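Local atomic coordinates of HIT domain-containing protein (Sulfolobus tokodaii, PDB entry 2EO4), a protein that binds zinc and belongs to the histidine triad family, and probably acts on nucleotides as a hydrolase, perhaps an adenylylsulfatase. Residues V16-I25 with H35-H43; F44-L55 with I84-L95. One frame throughout, in Å; residues are numbered along the deposited sequence.

Contact 1. Residues V16-I25 with H35-H43; sequences VYEDEKFAAI and HTLVIPKKH. With ZN (zinc ion), chain B.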
loop_
_atom_site.group_PDB
_atom_site.type_symbol
_atom_site.label_atom_id
_atom_site.label_comp_id
_atom_site.label_asym_id
_atom_site.label_seq_id
_atom_site.Cartn_x
_atom_site.Cartn_y
_atom_site.Cartn_z
ATOM N N VAL A 16 16.344 9.666 -1.983
ATOM C CA VAL A 16 17.078 8.491 -1.527
ATOM C C VAL A 16 17.080 7.471 -2.663
ATOM O O VAL A 16 17.802 6.474 -2.623
ATOM C CB VAL A 16 16.469 7.855 -0.245
ATOM C CG1 VAL A 16 16.564 8.845 0.916
ATOM C CG2 VAL A 16 15.029 7.433 -0.489
ATOM N N TYR A 17 16.261 7.736 -3.678
ATOM C CA TYR A 17 16.174 6.883 -4.859
ATOM C C TYR A 17 15.613 7.669 -6.031
ATOM O O TYR A 17 14.716 8.498 -5.871
ATOM C CB TYR A 17 15.264 5.668 -4.627
ATOM C CG TYR A 17 15.100 4.817 -5.875
ATOM C CD1 TYR A 17 16.032 3.834 -6.198
ATOM C CD2 TYR A 17 14.044 5.039 -6.763
ATOM C CE1 TYR A 17 15.924 3.091 -7.372
ATOM C CE2 TYR A 17 13.925 4.301 -7.947
ATOM C CZ TYR A 17 14.870 3.330 -8.241
ATOM O OH TYR A 17 14.767 2.598 -9.404
ATOM N N GLU A 18 16.139 7.406 -7.219
ATOM C CA GLU A 18 15.636 8.084 -8.398
ATOM C C GLU A 18 16.069 7.396 -9.678
ATOM O O GLU A 18 17.201 6.925 -9.791
ATOM C CB GLU A 18 16.094 9.552 -8.421
ATOM C CG GLU A 18 15.619 10.331 -9.653
ATOM C CD GLU A 18 15.992 11.810 -9.620
ATOM O OE1 GLU A 18 16.969 12.174 -8.934
ATOM O OE2 GLU A 18 15.312 12.609 -10.298
ATOM N N ASP A 19 15.133 7.293 -10.611
ATOM C CA ASP A 19 15.414 6.742 -11.928
ATOM C C ASP A 19 14.643 7.615 -12.905
ATOM O O ASP A 19 14.148 8.677 -12.525
ATOM C CB ASP A 19 15.031 5.250 -12.053
ATOM C CG ASP A 19 13.569 4.968 -11.778
ATOM O OD1 ASP A 19 12.695 5.747 -12.211
ATOM O OD2 ASP A 19 13.291 3.925 -11.144
ATOM N N GLU A 20 14.536 7.194 -14.158
ATOM C CA GLU A 20 13.846 8.007 -15.149
ATOM C C GLU A 20 12.366 8.274 -14.898
ATOM O O GLU A 20 11.851 9.318 -15.300
ATOM C CB GLU A 20 14.019 7.386 -16.539
ATOM C CG GLU A 20 15.447 7.427 -17.046
ATOM C CD GLU A 20 16.006 8.839 -17.083
ATOM O OE1 GLU A 20 15.426 9.692 -17.790
ATOM O OE2 GLU A 20 17.025 9.095 -16.404
ATOM N N LYS A 21 11.681 7.355 -14.223
ATOM C CA LYS A 21 10.251 7.530 -13.991
ATOM C C LYS A 21 9.768 7.543 -12.543
ATOM O O LYS A 21 8.602 7.839 -12.288
ATOM C CB LYS A 21 9.475 6.455 -14.755
ATOM C CG LYS A 21 9.644 6.524 -16.266
ATOM C CD LYS A 21 8.690 5.570 -16.968
ATOM C CE LYS A 21 8.824 5.662 -18.482
ATOM N NZ LYS A 21 7.804 4.822 -19.180
ATOM N N PHE A 22 10.650 7.222 -11.603
ATOM C CA PHE A 22 10.265 7.188 -10.194
ATOM C C PHE A 22 11.297 7.817 -9.278
ATOM O O PHE A 22 12.435 8.066 -9.675
ATOM C CB PHE A 22 10.021 5.744 -9.746
ATOM C CG PHE A 22 8.898 5.070 -10.472
ATOM C CD1 PHE A 22 9.090 4.550 -11.749
ATOM C CD2 PHE A 22 7.633 4.992 -9.898
ATOM C CE1 PHE A 22 8.035 3.962 -12.444
ATOM C CE2 PHE A 22 6.569 4.406 -10.583
ATOM C CZ PHE A 22 6.770 3.892 -11.860
ATOM N N ALA A 23 10.883 8.075 -8.042
ATOM C CA ALA A 23 11.767 8.651 -7.044
ATOM C C ALA A 23 11.231 8.339 -5.653
ATOM O O ALA A 23 10.051 8.034 -5.480
ATOM C CB ALA A 23 11.866 10.162 -7.233
ATOM N N ALA A 24 12.119 8.394 -4.673
ATOM C CA ALA A 24 11.758 8.167 -3.281
ATOM C C ALA A 24 12.381 9.355 -2.564
ATOM O O ALA A 24 13.562 9.651 -2.752
ATOM C CB ALA A 24 12.354 6.859 -2.776
ATOM N N ILE A 25 11.581 10.041 -1.756
ATOM C CA ILE A 25 12.037 11.231 -1.050
ATOM C C ILE A 25 11.718 11.140 0.435
ATOM O O ILE A 25 10.668 10.628 0.812
ATOM C CB ILE A 25 11.332 12.470 -1.637
ATOM C CG1 ILE A 25 11.654 12.576 -3.132
ATOM C CG2 ILE A 25 11.752 13.730 -0.889
ATOM C CD1 ILE A 25 10.597 13.307 -3.933
ATOM N N HIS A 35 11.023 7.759 7.555
ATOM C CA HIS A 35 9.758 7.841 6.820
ATOM C C HIS A 35 10.061 8.392 5.426
ATOM O O HIS A 35 10.616 9.483 5.282
ATOM C CB HIS A 35 8.795 8.766 7.581
ATOM C CG HIS A 35 7.423 8.864 6.984
ATOM N ND1 HIS A 35 6.409 9.581 7.584
ATOM C CD2 HIS A 35 6.904 8.368 5.836
ATOM C CE1 HIS A 35 5.326 9.523 6.831
ATOM N NE2 HIS A 35 5.598 8.794 5.763
ATOM N N THR A 36 9.688 7.627 4.403
ATOM C CA THR A 36 9.952 7.996 3.018
ATOM C C THR A 36 8.719 7.862 2.136
ATOM O O THR A 36 7.818 7.075 2.425
ATOM C CB THR A 36 11.080 7.103 2.451
ATOM O OG1 THR A 36 12.287 7.376 3.166
ATOM C CG2 THR A 36 11.298 7.356 0.958
ATOM N N LEU A 37 8.685 8.646 1.062
ATOM C CA LEU A 37 7.577 8.615 0.120
ATOM C C LEU A 37 8.108 8.168 -1.239
ATOM O O LEU A 37 9.101 8.702 -1.725
ATOM C CB LEU A 37 6.961 10.008 0.005
ATOM C CG LEU A 37 6.715 10.620 1.386
ATOM C CD1 LEU A 37 6.473 12.104 1.283
ATOM C CD2 LEU A 37 5.545 9.901 2.045
ATOM N N VAL A 38 7.456 7.176 -1.835
ATOM C CA VAL A 38 7.866 6.681 -3.143
ATOM C C VAL A 38 6.840 7.213 -4.124
ATOM O O VAL A 38 5.635 7.045 -3.927
ATOM C CB VAL A 38 7.878 5.143 -3.199
ATOM C CG1 VAL A 38 8.351 4.681 -4.574
ATOM C CG2 VAL A 38 8.793 4.594 -2.113
ATOM N N ILE A 39 7.312 7.857 -5.182
ATOM C CA ILE A 39 6.393 8.442 -6.139
ATOM C C ILE A 39 6.747 8.261 -7.603
ATOM O O ILE A 39 7.921 8.123 -7.965
ATOM C CB ILE A 39 6.294 9.972 -5.942
ATOM C CG1 ILE A 39 7.641 10.617 -6.292
ATOM C CG2 ILE A 39 5.940 10.305 -4.501
ATOM C CD1 ILE A 39 7.622 12.131 -6.336
ATOM N N PRO A 40 5.720 8.226 -8.463
ATOM C CA PRO A 40 5.967 8.096 -9.897
ATOM C C PRO A 40 6.268 9.564 -10.215
ATOM O O PRO A 40 5.701 10.453 -9.565
ATOM C CB PRO A 40 4.603 7.693 -10.460
ATOM C CG PRO A 40 3.902 7.057 -9.288
ATOM C CD PRO A 40 4.309 7.952 -8.149
ATOM N N LYS A 41 7.151 9.841 -11.166
ATOM C CA LYS A 41 7.439 11.235 -11.490
ATOM C C LYS A 41 6.248 11.873 -12.195
ATOM O O LYS A 41 5.962 13.056 -11.997
ATOM C CB LYS A 41 8.701 11.338 -12.351
ATOM C CG LYS A 41 9.967 11.060 -11.561
ATOM C CD LYS A 41 11.216 11.285 -12.387
ATOM C CE LYS A 41 12.465 11.123 -11.537
ATOM N NZ LYS A 41 13.704 11.472 -12.301
ATOM N N LYS A 42 5.552 11.088 -13.012
ATOM C CA LYS A 42 4.375 11.592 -13.709
ATOM C C LYS A 42 3.280 11.835 -12.673
ATOM O O LYS A 42 3.101 11.041 -11.747
ATOM C CB LYS A 42 3.885 10.587 -14.751
ATOM C CG LYS A 42 2.629 11.041 -15.476
ATOM C CD LYS A 42 2.261 10.099 -16.608
ATOM C CE LYS A 42 1.021 10.586 -17.342
ATOM N NZ LYS A 42 0.669 9.698 -18.485
ATOM N N HIS A 43 2.547 12.930 -12.843
ATOM C CA HIS A 43 1.493 13.307 -11.912
ATOM C C HIS A 43 0.164 12.568 -12.092
ATOM O O HIS A 43 -0.453 12.621 -13.152
ATOM C CB HIS A 43 1.245 14.818 -12.013
ATOM C CG HIS A 43 0.272 15.342 -11.004
ATOM N ND1 HIS A 43 0.668 15.894 -9.803
ATOM C CD2 HIS A 43 -1.081 15.385 -11.010
ATOM C CE1 HIS A 43 -0.402 16.254 -9.115
ATOM N NE2 HIS A 43 -1.475 15.955 -9.824
HETATM ZN ZN ZN B . 2.467 16.230 -9.014
HETATM O O HOH W 1 6.417 8.361 -13.929
#

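Contact 2. Residues F44-L55 with I84-L95; sequences FENYLEADEDTL and IGRSAGQVIFHL. With ZN (zinc ion), chain B; PO4 (phosphate ion), chain C.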
loop_
_atom_site.group_PDB
_atom_site.type_symbol
_atom_site.label_atom_id
_atom_site.label_comp_id
_atom_site.label_asym_id
_atom_site.label_seq_id
_atom_site.Cartn_x
_atom_site.Cartn_y
_atom_site.Cartn_z
ATOM N N PHE A 44 -0.257 11.876 -11.036
ATOM C CA PHE A 44 -1.530 11.156 -10.992
ATOM C C PHE A 44 -2.150 11.587 -9.665
ATOM O O PHE A 44 -1.463 11.619 -8.647
ATOM C CB PHE A 44 -1.320 9.635 -10.986
ATOM C CG PHE A 44 -0.809 9.085 -12.284
ATOM C CD1 PHE A 44 -1.621 9.068 -13.415
ATOM C CD2 PHE A 44 0.481 8.577 -12.376
ATOM C CE1 PHE A 44 -1.151 8.549 -14.620
ATOM C CE2 PHE A 44 0.962 8.055 -13.576
ATOM C CZ PHE A 44 0.140 8.042 -14.699
ATOM N N GLU A 45 -3.435 11.928 -9.677
ATOM C CA GLU A 45 -4.114 12.383 -8.464
ATOM C C GLU A 45 -4.025 11.400 -7.306
ATOM O O GLU A 45 -3.861 11.799 -6.148
ATOM C CB GLU A 45 -5.586 12.671 -8.758
ATOM C CG GLU A 45 -5.814 13.898 -9.625
ATOM C CD GLU A 45 -5.390 15.181 -8.935
ATOM O OE1 GLU A 45 -5.959 15.497 -7.868
ATOM O OE2 GLU A 45 -4.488 15.870 -9.456
ATOM N N ASN A 46 -4.150 10.117 -7.625
ATOM C CA ASN A 46 -4.102 9.067 -6.617
ATOM C C ASN A 46 -3.833 7.719 -7.280
ATOM O O ASN A 46 -3.632 7.641 -8.492
ATOM C CB ASN A 46 -5.427 9.023 -5.848
ATOM C CG ASN A 46 -6.619 8.802 -6.761
ATOM O OD1 ASN A 46 -6.686 7.802 -7.471
ATOM N ND2 ASN A 46 -7.566 9.739 -6.746
ATOM N N TYR A 47 -3.835 6.661 -6.472
ATOM C CA TYR A 47 -3.568 5.305 -6.945
ATOM C C TYR A 47 -4.510 4.833 -8.057
ATOM O O TYR A 47 -4.085 4.166 -9.001
ATOM C CB TYR A 47 -3.652 4.346 -5.747
ATOM C CG TYR A 47 -3.140 2.944 -6.000
ATOM C CD1 TYR A 47 -3.953 1.971 -6.582
ATOM C CD2 TYR A 47 -1.843 2.586 -5.635
ATOM C CE1 TYR A 47 -3.489 0.673 -6.788
ATOM C CE2 TYR A 47 -1.368 1.291 -5.837
ATOM C CZ TYR A 47 -2.194 0.342 -6.411
ATOM O OH TYR A 47 -1.724 -0.936 -6.606
ATOM N N LEU A 48 -5.782 5.189 -7.944
ATOM C CA LEU A 48 -6.786 4.768 -8.917
ATOM C C LEU A 48 -6.673 5.427 -10.289
ATOM O O LEU A 48 -7.212 4.912 -11.274
ATOM C CB LEU A 48 -8.183 5.018 -8.347
ATOM C CG LEU A 48 -8.424 4.428 -6.952
ATOM C CD1 LEU A 48 -9.836 4.752 -6.503
ATOM C CD2 LEU A 48 -8.201 2.921 -6.974
ATOM N N GLU A 49 -5.979 6.557 -10.358
ATOM C CA GLU A 49 -5.832 7.278 -11.623
ATOM C C GLU A 49 -4.597 6.878 -12.420
ATOM O O GLU A 49 -4.443 7.277 -13.574
ATOM C CB GLU A 49 -5.798 8.789 -11.367
ATOM C CG GLU A 49 -7.075 9.363 -10.778
ATOM C CD GLU A 49 -8.278 9.152 -11.673
ATOM O OE1 GLU A 49 -8.141 9.330 -12.902
ATOM O OE2 GLU A 49 -9.362 8.818 -11.146
ATOM N N ALA A 50 -3.721 6.086 -11.811
ATOM C CA ALA A 50 -2.499 5.656 -12.478
ATOM C C ALA A 50 -2.740 4.449 -13.381
ATOM O O ALA A 50 -3.572 3.596 -13.075
ATOM C CB ALA A 50 -1.433 5.319 -11.440
ATOM N N ASP A 51 -2.010 4.386 -14.491
ATOM C CA ASP A 51 -2.135 3.265 -15.422
ATOM C C ASP A 51 -1.475 2.039 -14.795
ATOM O O ASP A 51 -0.674 2.165 -13.869
ATOM C CB ASP A 51 -1.451 3.589 -16.755
ATOM C CG ASP A 51 0.029 3.866 -16.594
ATOM O OD1 ASP A 51 0.384 4.982 -16.166
ATOM O OD2 ASP A 51 0.840 2.960 -16.881
ATOM N N GLU A 52 -1.798 0.856 -15.310
ATOM C CA GLU A 52 -1.248 -0.385 -14.770
ATOM C C GLU A 52 0.271 -0.516 -14.837
ATOM O O GLU A 52 0.884 -1.058 -13.917
ATOM C CB GLU A 52 -1.896 -1.593 -15.454
ATOM C CG GLU A 52 -3.397 -1.685 -15.241
ATOM C CD GLU A 52 -3.968 -3.012 -15.705
ATOM O OE1 GLU A 52 -3.594 -3.472 -16.802
ATOM O OE2 GLU A 52 -4.797 -3.591 -14.975
ATOM N N ASP A 53 0.886 -0.038 -15.915
ATOM C CA ASP A 53 2.337 -0.135 -16.029
ATOM C C ASP A 53 3.031 0.703 -14.956
ATOM O O ASP A 53 4.056 0.297 -14.409
ATOM C CB ASP A 53 2.805 0.293 -17.422
ATOM C CG ASP A 53 2.364 -0.674 -18.504
ATOM O OD1 ASP A 53 2.260 -1.885 -18.212
ATOM O OD2 ASP A 53 2.131 -0.221 -19.644
ATOM N N THR A 54 2.475 1.871 -14.658
ATOM C CA THR A 54 3.046 2.726 -13.627
ATOM C C THR A 54 2.904 2.049 -12.263
ATOM O O THR A 54 3.847 2.027 -11.470
ATOM C CB THR A 54 2.341 4.099 -13.572
ATOM O OG1 THR A 54 2.616 4.828 -14.775
ATOM C CG2 THR A 54 2.841 4.912 -12.384
ATOM N N LEU A 55 1.724 1.499 -11.994
ATOM C CA LEU A 55 1.478 0.833 -10.717
ATOM C C LEU A 55 2.365 -0.394 -10.539
ATOM O O LEU A 55 2.839 -0.673 -9.436
ATOM C CB LEU A 55 0.002 0.429 -10.597
ATOM C CG LEU A 55 -1.008 1.573 -10.470
ATOM C CD1 LEU A 55 -2.414 1.004 -10.339
ATOM C CD2 LEU A 55 -0.672 2.425 -9.247
ATOM N N ILE A 84 -6.341 7.530 -0.788
ATOM C CA ILE A 84 -7.114 8.005 -1.929
ATOM C C ILE A 84 -8.283 8.832 -1.407
ATOM O O ILE A 84 -9.226 8.287 -0.843
ATOM C CB ILE A 84 -7.673 6.822 -2.744
ATOM C CG1 ILE A 84 -6.523 5.949 -3.255
ATOM C CG2 ILE A 84 -8.499 7.341 -3.913
ATOM C CD1 ILE A 84 -6.963 4.547 -3.671
ATOM N N GLY A 85 -8.206 10.146 -1.584
ATOM C CA GLY A 85 -9.277 11.016 -1.123
ATOM C C GLY A 85 -9.006 11.646 0.230
ATOM O O GLY A 85 -8.355 11.048 1.094
ATOM N N ARG A 86 -9.515 12.857 0.433
ATOM C CA ARG A 86 -9.303 13.542 1.699
ATOM C C ARG A 86 -9.884 12.788 2.893
ATOM O O ARG A 86 -9.312 12.832 3.981
ATOM C CB ARG A 86 -9.875 14.965 1.642
ATOM C CG ARG A 86 -11.369 15.036 1.400
ATOM C CD ARG A 86 -11.836 16.486 1.394
ATOM N NE ARG A 86 -13.270 16.594 1.146
ATOM C CZ ARG A 86 -13.944 17.740 1.140
ATOM N NH1 ARG A 86 -13.314 18.885 1.372
ATOM N NH2 ARG A 86 -15.248 17.740 0.899
ATOM N N SER A 87 -11.000 12.084 2.702
ATOM C CA SER A 87 -11.603 11.346 3.811
ATOM C C SER A 87 -10.765 10.138 4.225
ATOM O O SER A 87 -11.001 9.542 5.273
ATOM C CB SER A 87 -13.042 10.906 3.480
ATOM O OG SER A 87 -13.104 9.986 2.401
ATOM N N ALA A 88 -9.780 9.788 3.404
ATOM C CA ALA A 88 -8.897 8.668 3.713
ATOM C C ALA A 88 -7.562 9.217 4.211
ATOM O O ALA A 88 -6.616 8.462 4.438
ATOM C CB ALA A 88 -8.678 7.800 2.474
ATOM N N GLY A 89 -7.490 10.537 4.366
ATOM C CA GLY A 89 -6.271 11.157 4.854
ATOM C C GLY A 89 -5.317 11.699 3.805
ATOM O O GLY A 89 -4.204 12.107 4.139
ATOM N N GLN A 90 -5.721 11.706 2.539
ATOM C CA GLN A 90 -4.841 12.232 1.505
ATOM C C GLN A 90 -4.832 13.761 1.540
ATOM O O GLN A 90 -5.888 14.391 1.618
ATOM C CB GLN A 90 -5.274 11.744 0.118
ATOM C CG GLN A 90 -4.401 12.307 -1.000
ATOM C CD GLN A 90 -4.699 11.707 -2.361
ATOM O OE1 GLN A 90 -5.852 11.425 -2.694
ATOM N NE2 GLN A 90 -3.656 11.529 -3.166
ATOM N N VAL A 91 -3.636 14.346 1.500
ATOM C CA VAL A 91 -3.484 15.801 1.515
ATOM C C VAL A 91 -2.602 16.283 0.366
ATOM O O VAL A 91 -2.657 17.453 -0.013
ATOM C CB VAL A 91 -2.903 16.310 2.864
ATOM C CG1 VAL A 91 -3.852 15.962 3.995
ATOM C CG2 VAL A 91 -1.522 15.723 3.107
ATOM N N ILE A 92 -1.766 15.396 -0.171
ATOM C CA ILE A 92 -0.934 15.751 -1.320
ATOM C C ILE A 92 -1.500 14.916 -2.461
ATOM O O ILE A 92 -1.408 13.685 -2.456
ATOM C CB ILE A 92 0.559 15.405 -1.121
ATOM C CG1 ILE A 92 1.118 16.158 0.090
ATOM C CG2 ILE A 92 1.344 15.801 -2.370
ATOM C CD1 ILE A 92 2.595 15.896 0.354
ATOM N N PHE A 93 -2.095 15.589 -3.438
ATOM C CA PHE A 93 -2.726 14.889 -4.541
ATOM C C PHE A 93 -1.848 14.553 -5.733
ATOM O O PHE A 93 -2.109 14.947 -6.873
ATOM C CB PHE A 93 -3.986 15.661 -4.932
ATOM C CG PHE A 93 -4.978 15.741 -3.808
ATOM C CD1 PHE A 93 -5.843 14.682 -3.553
ATOM C CD2 PHE A 93 -4.962 16.816 -2.922
ATOM C CE1 PHE A 93 -6.667 14.683 -2.433
ATOM C CE2 PHE A 93 -5.783 16.826 -1.797
ATOM C CZ PHE A 93 -6.636 15.756 -1.551
ATOM N N HIS A 94 -0.796 13.804 -5.424
ATOM C CA HIS A 94 0.182 13.290 -6.374
ATOM C C HIS A 94 0.455 11.924 -5.756
ATOM O O HIS A 94 0.977 11.842 -4.644
ATOM C CB HIS A 94 1.468 14.120 -6.361
ATOM C CG HIS A 94 2.536 13.599 -7.278
ATOM N ND1 HIS A 94 3.012 14.316 -8.355
ATOM C CD2 HIS A 94 3.220 12.427 -7.278
ATOM C CE1 HIS A 94 3.940 13.613 -8.979
ATOM N NE2 HIS A 94 4.086 12.461 -8.345
ATOM N N LEU A 95 0.079 10.866 -6.466
ATOM C CA LEU A 95 0.251 9.502 -5.979
ATOM C C LEU A 95 1.588 9.240 -5.305
ATOM O O LEU A 95 2.646 9.423 -5.902
ATOM C CB LEU A 95 0.066 8.513 -7.138
ATOM C CG LEU A 95 0.409 7.032 -6.914
ATOM C CD1 LEU A 95 -0.326 6.470 -5.708
ATOM C CD2 LEU A 95 0.042 6.259 -8.173
HETATM ZN ZN ZN B . 2.467 16.230 -9.014
HETATM P P PO4 C . -0.953 11.829 2.278
HETATM O O1 PO4 C . 0.513 12.030 2.366
HETATM O O2 PO4 C . -1.252 10.392 2.059
HETATM O O3 PO4 C . -1.586 12.281 3.553
HETATM O O4 PO4 C . -1.497 12.626 1.143
HETATM O O HOH W 2 -7.601 11.816 -4.744
#

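Contact 1. Residues V16-I25 with H35-H43
The long side chain of K41 reaches across the end of the hairpin and fills the hollow under the loop joining Y17-E18 to strand 22-26. Its chain is fully extended beyond CG, which carries NZ past the carbonyls of K21 and E20 to two acceptors: OE2 of E18 at 2.8 Å, a salt bridge met on the anti side of the carboxylate, and the backbone O of D19, also at 2.8 Å. Cutting this side chain back to an alanine is likely to leave the D19 carbonyl and E18 OE2 without this lysine and to open a gap beneath the loop, although E18 would keep R9. OD1 of D19 braces the loop from within, accepting from K21 N (an Asx turn) and from F22 N (an Asx motif).

Beyond the loop the strands pair antiparallel, with A23-I39 and I25-L37 the hydrogen-bonded pairs. On one face A24 CB sits beside T36 CG2 at 3.9 Å, while the F22 ring meets P40 obliquely, its CD2 3.5 Å from P40 CA. On the other face, CD1 of I25 meets CD1 of I39 at 4.0 Å. A classic bulge, V16 and Y17 both facing A24, interrupts the pairing with edge strand 15-18. Helix 52-72 covers the face of F22 and V38, helix 2-7 packs on I25, L37 and I39, and strand 97-102 flanks strand 36-40 on its other side.

Contact 2. Residues F44-L55 with I84-L95
The carboxylate of E45 and the ring of F93 lie almost parallel, their planes 4° apart, with OE1 of E45 3.5 Å from CB of F93 and oblique to the ring; a water lies in plane at the ring's edge. E45 OE2 bonds to H43. One face of the Y47 ring carries CD2 of L55, 3.6 Å above its centre, while L95 CD1 comes up obliquely. The F44 ring has CA of A50 over one face, toward the rim.

The amide of Q90 bridges the segments: NE2 donates to E45 O at 3.0 Å, in the carbonyl plane, and to I92 O, while OE1 takes G85 N. CG anti to the backbone N (chi1 178°) and an extended chain carry this amide to E45. H94 opens the predicted histidine triad motif and binds zinc through ND1, with H43, C1 and C4 completing the site, while its NE2 faces P40 O. A little earlier, V91 N and I92 N donate to O4 of a phosphate, probably from the crystallisation liquor.

L95 N donates to F44 O at 2.8 Å, and its side chain drives in between Y47 and A50, CD2 3.7 Å from A50 CB. I84 CD1 presses on L48 CG at 3.6 Å, and its CG2 lies beside the N46 amide. I84 also pairs antiparallel with a strand of the second subunit, whose A59 O accepts from Y47 OH.

How the contacts relate
Along the chain the contacts follow one another: the hairpin of strands 22-26 and 36-40 comes first, then residues 44-55 lead into helix 52-72, and residues 84-95 link strands 77-84 and 97-102. The centres lie 14 Å apart, contact 1 deeper in the molecule, nearer its centre. They touch where strand 36-40 ends, with P40 O probably bonded to H94 NE2, at 2.9 Å. Zinc ties them as well, since each contact supplies one histidine ligand. Both belong to the HIT domain: the sheet hairpin backs the predicted active-site residue H96, against which I39 packs, while contact 2 leads into the triad motif and meets the second subunit.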